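Local coordinates for THUMP domain-containing protein (Pyrococcus horikoshii, PDB 1VBK) that is of unknown function but probably binds RNA through its THUMP domain and ATP, as ThiI proteins do, at residues M94-A99 against N137-E142; K108-A113 against D149-I154. One frame throughout, in Å; residues are numbered along the deposited sequence.

Contact 1 of 2, residues M94-A99 against N137-E142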
loop_
_atom_site.group_PDB
_atom_site.type_symbol
_atom_site.label_atom_id
_atom_site.label_comp_id
_atom_site.label_asym_id
_atom_site.label_seq_id
_atom_site.Cartn_x
_atom_site.Cartn_y
_atom_site.Cartn_z
ATOM N N MET A 94 -12.076 -8.626 46.323
ATOM C CA MET A 94 -11.426 -7.556 45.587
ATOM C C MET A 94 -11.766 -6.182 46.149
ATOM O O MET A 94 -10.949 -5.267 46.103
ATOM C CB MET A 94 -11.797 -7.649 44.112
ATOM C CG MET A 94 -11.294 -8.949 43.508
ATOM S SD MET A 94 -11.297 -8.959 41.742
ATOM C CE MET A 94 -9.880 -7.835 41.426
ATOM N N PHE A 95 -12.973 -6.043 46.680
ATOM C CA PHE A 95 -13.393 -4.778 47.266
ATOM C C PHE A 95 -12.517 -4.490 48.475
ATOM O O PHE A 95 -12.039 -3.370 48.657
ATOM C CB PHE A 95 -14.863 -4.850 47.694
ATOM C CG PHE A 95 -15.348 -3.623 48.425
ATOM C CD1 PHE A 95 -15.097 -3.459 49.788
ATOM C CD2 PHE A 95 -16.043 -2.628 47.750
ATOM C CE1 PHE A 95 -15.533 -2.316 50.468
ATOM C CE2 PHE A 95 -16.484 -1.484 48.415
ATOM C CZ PHE A 95 -16.227 -1.328 49.780
ATOM N N ARG A 96 -12.306 -5.512 49.301
ATOM C CA ARG A 96 -11.491 -5.352 50.497
ATOM C C ARG A 96 -10.050 -5.003 50.161
ATOM O O ARG A 96 -9.441 -4.159 50.821
ATOM C CB ARG A 96 -11.581 -6.615 51.359
ATOM C CG ARG A 96 -12.906 -6.680 52.107
ATOM C CD ARG A 96 -13.198 -8.022 52.745
ATOM N NE ARG A 96 -14.323 -7.907 53.673
ATOM C CZ ARG A 96 -14.921 -8.933 54.271
ATOM N NH1 ARG A 96 -14.511 -10.171 54.040
ATOM N NH2 ARG A 96 -15.923 -8.713 55.113
ATOM N N LYS A 97 -9.513 -5.622 49.116
ATOM C CA LYS A 97 -8.145 -5.330 48.717
ATOM C C LYS A 97 -8.036 -3.863 48.315
ATOM O O LYS A 97 -7.113 -3.164 48.724
ATOM C CB LYS A 97 -7.718 -6.220 47.548
ATOM C CG LYS A 97 -6.346 -5.859 47.002
ATOM C CD LYS A 97 -5.825 -6.895 46.014
ATOM C CE LYS A 97 -4.513 -6.432 45.397
ATOM N NZ LYS A 97 -3.525 -6.044 46.449
ATOM N N LYS A 98 -8.990 -3.399 47.514
ATOM C CA LYS A 98 -8.983 -2.015 47.068
ATOM C C LYS A 98 -9.246 -1.059 48.230
ATOM O O LYS A 98 -8.600 -0.015 48.340
ATOM C CB LYS A 98 -10.035 -1.814 45.979
ATOM C CG LYS A 98 -10.135 -0.386 45.448
ATOM C CD LYS A 98 -8.909 0.030 44.652
ATOM C CE LYS A 98 -9.142 1.391 44.010
ATOM N NZ LYS A 98 -8.001 1.820 43.161
ATOM N N ALA A 99 -10.188 -1.418 49.100
ATOM C CA ALA A 99 -10.521 -0.568 50.240
ATOM C C ALA A 99 -9.301 -0.344 51.125
ATOM O O ALA A 99 -9.103 0.751 51.655
ATOM C CB ALA A 99 -11.659 -1.189 51.054
ATOM N N ASN A 137 -23.441 -5.453 53.489
ATOM C CA ASN A 137 -23.689 -6.286 54.665
ATOM C C ASN A 137 -22.400 -6.779 55.319
ATOM O O ASN A 137 -22.431 -7.318 56.423
ATOM C CB ASN A 137 -24.531 -7.510 54.282
ATOM C CG ASN A 137 -26.014 -7.188 54.118
ATOM O OD1 ASN A 137 -26.778 -8.001 53.597
ATOM N ND2 ASN A 137 -26.424 -6.012 54.575
ATOM N N ASN A 138 -21.270 -6.599 54.645
ATOM C CA ASN A 138 -19.999 -7.079 55.176
ATOM C C ASN A 138 -18.911 -6.025 55.353
ATOM O O ASN A 138 -17.828 -6.326 55.858
ATOM C CB ASN A 138 -19.477 -8.208 54.280
ATOM C CG ASN A 138 -20.319 -9.471 54.387
ATOM O OD1 ASN A 138 -20.244 -10.191 55.378
ATOM N ND2 ASN A 138 -21.135 -9.735 53.372
ATOM N N GLU A 139 -19.195 -4.788 54.961
ATOM C CA GLU A 139 -18.206 -3.723 55.067
ATOM C C GLU A 139 -18.858 -2.388 55.361
ATOM O O GLU A 139 -20.002 -2.151 54.972
ATOM C CB GLU A 139 -17.427 -3.582 53.749
ATOM C CG GLU A 139 -16.343 -4.622 53.506
ATOM C CD GLU A 139 -15.159 -4.465 54.446
ATOM O OE1 GLU A 139 -14.746 -3.310 54.695
ATOM O OE2 GLU A 139 -14.633 -5.489 54.927
ATOM N N ASN A 140 -18.128 -1.515 56.047
ATOM C CA ASN A 140 -18.642 -0.183 56.321
ATOM C C ASN A 140 -18.356 0.571 55.034
ATOM O O ASN A 140 -17.199 0.805 54.678
ATOM C CB ASN A 140 -17.901 0.476 57.485
ATOM C CG ASN A 140 -18.432 1.865 57.797
ATOM O OD1 ASN A 140 -19.499 2.256 57.321
ATOM N ND2 ASN A 140 -17.694 2.612 58.603
ATOM N N CYS A 141 -19.411 0.919 54.315
ATOM C CA CYS A 141 -19.252 1.626 53.058
ATOM C C CYS A 141 -20.572 2.263 52.671
ATOM O O CYS A 141 -21.558 2.159 53.400
ATOM C CB CYS A 141 -18.784 0.663 51.962
ATOM S SG CYS A 141 -19.849 -0.787 51.742
ATOM N N GLU A 142 -20.594 2.899 51.510
ATOM C CA GLU A 142 -21.787 3.599 51.067
ATOM C C GLU A 142 -21.859 3.655 49.553
ATOM O O GLU A 142 -20.864 3.916 48.890
ATOM C CB GLU A 142 -21.733 5.007 51.655
ATOM C CG GLU A 142 -22.723 6.005 51.143
ATOM C CD GLU A 142 -22.422 7.379 51.705
ATOM O OE1 GLU A 142 -22.386 7.508 52.948
ATOM O OE2 GLU A 142 -22.206 8.322 50.916
#
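Helix 84-102 meets the segment that leads out of helix 124-138 through two neighbouring residues, one buried and apolar, the other charged and exposed. Phe-95 comes first. Its CG is anti to the backbone N (chi1 175°), which sends the ring across to the other chain segment. There the ring and the Glu-139 side chain pass one another, running opposite ways, with Phe-95 CE1 3.9 Å from Glu-139 CG. Farther out, Phe-95 CZ touches Cys-141 CB at 3.9 Å. Cys-141 SG takes the crowded position between its own N and carbonyl carbon and makes an oblique sulfur-aromatic contact, 5.1 Å from the Phe-95 ring centroid. Ile-135 of helix 124-138 packs against both Phe-95 and Cys-141, so the ring belongs to a larger apolar cluster. Arg-96, one residue on, runs extended from CG to NE and brings its guanidinium over to the polar part of the turn. Two N-H groups along one edge grip two acceptors. Arg-96 NE forms a salt bridge with Glu-139 OE2 at 2.7 Å, with an N-H...O angle of 149°; the oxygen lies near the guanidinium plane, yet is itself met from above the carboxylate plane. Arg-96 NH2 donates to the backbone Asn-138 O at 3.1 Å, from above that carbonyl plane. The bend in the Glu-139 chain at chi2 turns its carboxylate back to Arg-96, the two flat groups standing 79° apart. Anchoring both NE and NH2 probably limits rotation of the guanidinium, while the carboxylate is likely to stay ionised beside it. An exposed salt bridge beside the buried Phe-95 ring thus joins helix 84-102 to the loop that follows helix 124-138 in the THUMP domain.

Contact 2 of 2, residues K108-A113 against D149-I154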
loop_
_atom_site.group_PDB
_atom_site.type_symbol
_atom_site.label_atom_id
_atom_site.label_comp_id
_atom_site.label_asym_id
_atom_site.label_seq_id
_atom_site.Cartn_x
_atom_site.Cartn_y
_atom_site.Cartn_z
ATOM N N LYS A 108 -16.841 5.189 49.370
ATOM C CA LYS A 108 -18.031 5.252 48.526
ATOM C C LYS A 108 -17.768 4.289 47.367
ATOM O O LYS A 108 -16.642 4.228 46.862
ATOM C CB LYS A 108 -18.233 6.670 47.986
ATOM C CG LYS A 108 -18.727 7.679 49.023
ATOM C CD LYS A 108 -18.673 9.086 48.449
ATOM C CE LYS A 108 -19.337 10.105 49.362
ATOM N NZ LYS A 108 -20.817 9.961 49.363
ATOM N N PHE A 109 -18.789 3.548 46.945
ATOM C CA PHE A 109 -18.611 2.593 45.853
ATOM C C PHE A 109 -19.857 2.372 45.004
ATOM O O PHE A 109 -20.951 2.832 45.335
ATOM C CB PHE A 109 -18.181 1.227 46.411
ATOM C CG PHE A 109 -19.333 0.371 46.905
ATOM C CD1 PHE A 109 -20.013 0.690 48.078
ATOM C CD2 PHE A 109 -19.730 -0.762 46.194
ATOM C CE1 PHE A 109 -21.072 -0.107 48.536
ATOM C CE2 PHE A 109 -20.786 -1.565 46.643
ATOM C CZ PHE A 109 -21.458 -1.239 47.815
ATOM N N ARG A 110 -19.665 1.657 43.897
ATOM C CA ARG A 110 -20.762 1.284 43.020
ATOM C C ARG A 110 -20.360 -0.029 42.375
ATOM O O ARG A 110 -19.192 -0.410 42.404
ATOM C CB ARG A 110 -21.010 2.335 41.932
ATOM C CG ARG A 110 -19.960 2.402 40.829
ATOM C CD ARG A 110 -20.594 2.969 39.554
ATOM N NE ARG A 110 -21.519 1.997 38.985
ATOM C CZ ARG A 110 -22.668 2.299 38.387
ATOM N NH1 ARG A 110 -23.052 3.565 38.267
ATOM N NH2 ARG A 110 -23.441 1.325 37.919
ATOM N N VAL A 111 -21.334 -0.733 41.824
ATOM C CA VAL A 111 -21.066 -1.986 41.141
ATOM C C VAL A 111 -21.524 -1.756 39.710
ATOM O O VAL A 111 -22.576 -1.152 39.471
ATOM C CB VAL A 111 -21.854 -3.175 41.754
ATOM C CG1 VAL A 111 -21.530 -4.464 40.992
ATOM C CG2 VAL A 111 -21.484 -3.350 43.230
ATOM N N THR A 112 -20.716 -2.210 38.763
ATOM C CA THR A 112 -21.031 -2.055 37.352
ATOM C C THR A 112 -20.973 -3.450 36.753
ATOM O O THR A 112 -19.921 -4.086 36.744
ATOM C CB THR A 112 -20.007 -1.121 36.661
ATOM O OG1 THR A 112 -20.015 0.157 37.316
ATOM C CG2 THR A 112 -20.355 -0.930 35.191
ATOM N N ALA A 113 -22.111 -3.932 36.265
ATOM C CA ALA A 113 -22.169 -5.268 35.698
ATOM C C ALA A 113 -22.639 -5.267 34.262
ATOM O O ALA A 113 -23.456 -4.436 33.861
ATOM C CB ALA A 113 -23.086 -6.151 36.542
ATOM N N ASP A 149 -15.009 5.911 45.465
ATOM C CA ASP A 149 -13.600 5.591 45.669
ATOM C C ASP A 149 -13.313 4.236 45.032
ATOM O O ASP A 149 -12.186 3.948 44.630
ATOM C CB ASP A 149 -13.266 5.464 47.162
ATOM C CG ASP A 149 -13.526 6.738 47.936
ATOM O OD1 ASP A 149 -14.495 6.754 48.721
ATOM O OD2 ASP A 149 -12.763 7.716 47.755
ATOM N N ILE A 150 -14.345 3.402 44.965
ATOM C CA ILE A 150 -14.204 2.049 44.442
ATOM C C ILE A 150 -15.308 1.642 43.481
ATOM O O ILE A 150 -16.483 1.900 43.727
ATOM C CB ILE A 150 -14.221 1.025 45.599
ATOM C CG1 ILE A 150 -13.062 1.295 46.561
ATOM C CG2 ILE A 150 -14.166 -0.399 45.049
ATOM C CD1 ILE A 150 -13.195 0.564 47.885
ATOM N N GLU A 151 -14.924 0.999 42.384
ATOM C CA GLU A 151 -15.910 0.501 41.442
ATOM C C GLU A 151 -15.661 -0.986 41.266
ATOM O O GLU A 151 -14.564 -1.393 40.896
ATOM C CB GLU A 151 -15.805 1.180 40.079
ATOM C CG GLU A 151 -16.744 0.543 39.059
ATOM C CD GLU A 151 -16.542 1.065 37.657
ATOM O OE1 GLU A 151 -15.381 1.085 37.195
ATOM O OE2 GLU A 151 -17.546 1.445 37.015
ATOM N N ILE A 152 -16.670 -1.795 41.570
ATOM C CA ILE A 152 -16.565 -3.236 41.398
ATOM C C ILE A 152 -17.170 -3.515 40.028
ATOM O O ILE A 152 -18.373 -3.336 39.831
ATOM C CB ILE A 152 -17.384 -4.009 42.463
ATOM C CG1 ILE A 152 -16.819 -3.741 43.863
ATOM C CG2 ILE A 152 -17.362 -5.505 42.161
ATOM C CD1 ILE A 152 -15.397 -4.245 44.078
ATOM N N GLY A 153 -16.333 -3.936 39.083
ATOM C CA GLY A 153 -16.815 -4.228 37.744
ATOM C C GLY A 153 -17.002 -5.720 37.570
ATOM O O GLY A 153 -16.201 -6.512 38.069
ATOM N N ILE A 154 -18.055 -6.108 36.859
ATOM C CA ILE A 154 -18.343 -7.520 36.645
ATOM C C ILE A 154 -18.800 -7.767 35.213
ATOM O O ILE A 154 -19.794 -7.200 34.767
ATOM C CB ILE A 154 -19.461 -8.010 37.602
ATOM C CG1 ILE A 154 -19.064 -7.733 39.056
ATOM C CG2 ILE A 154 -19.730 -9.501 37.381
ATOM C CD1 ILE A 154 -20.161 -8.050 40.072
#
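Two parallel strands of the THUMP-domain sheet, 108-113 and 150-154, run side by side in register, Phe-109 opposite Ile-150 and Ala-113 opposite Ile-154. Their backbone ladder alternates from Ile-150 N to Lys-108 O up to Ile-154 N and Thr-112 O, the last bond 2.8 Å long and nearly along the C=O axis. At the start of the ladder Lys-108 O accepts a second N-H, from Asp-149 N at 2.7 Å. Asp-149 also returns a bond: its OD1 takes Lys-108 N on the anti lone pair at 2.9 Å, almost straight at 173°, while OD2 pairs with Lys-104. On the face bearing Arg-110 and Thr-112, Glu-151 has CG anti to its N and an extended chain, so OE2 crosses obliquely to accept from Thr-112 OG1 at 2.8 Å. Arg-110 lies alongside Glu-151, CG to CG 4.1 Å, but turns its NH2 to its neighbour Val-111 O at 3.0 Å. An alanine in place of Glu-151 removes the OE2 acceptor and would probably loosen the hold on the Thr-112 hydroxyl and the packing along Arg-110. The other face is apolar: Val-111 CG1 reaches Ile-154 CD1 at 3.9 Å. Two neighbouring parallel strands of a mixed sheet, with helices 84-102 and 124-138 on the apolar face, belong to the alpha/beta THUMP domain.

From the N terminus the chain passes 94-99 on helix 84-102, then strand segment 108-113, then 137-142, and last 149-154, so contacts 1 and 2 cross. Contact 1 closes a loop that holds strand 108-115 and nearly all of helix 124-138; contact 2 closes one that holds helix 124-138 and the short strand 142-143. Strand 142-143 pairs with strand 108-115 in parallel too, and here the contacts meet: Glu-142 OE2 forms a salt bridge with Lys-108 NZ at 2.7 Å. Phe-95 and Phe-109 also stack edge-to-face. Together the two contacts tie helix 84-102 and the end of helix 124-138 to one face of the sheet.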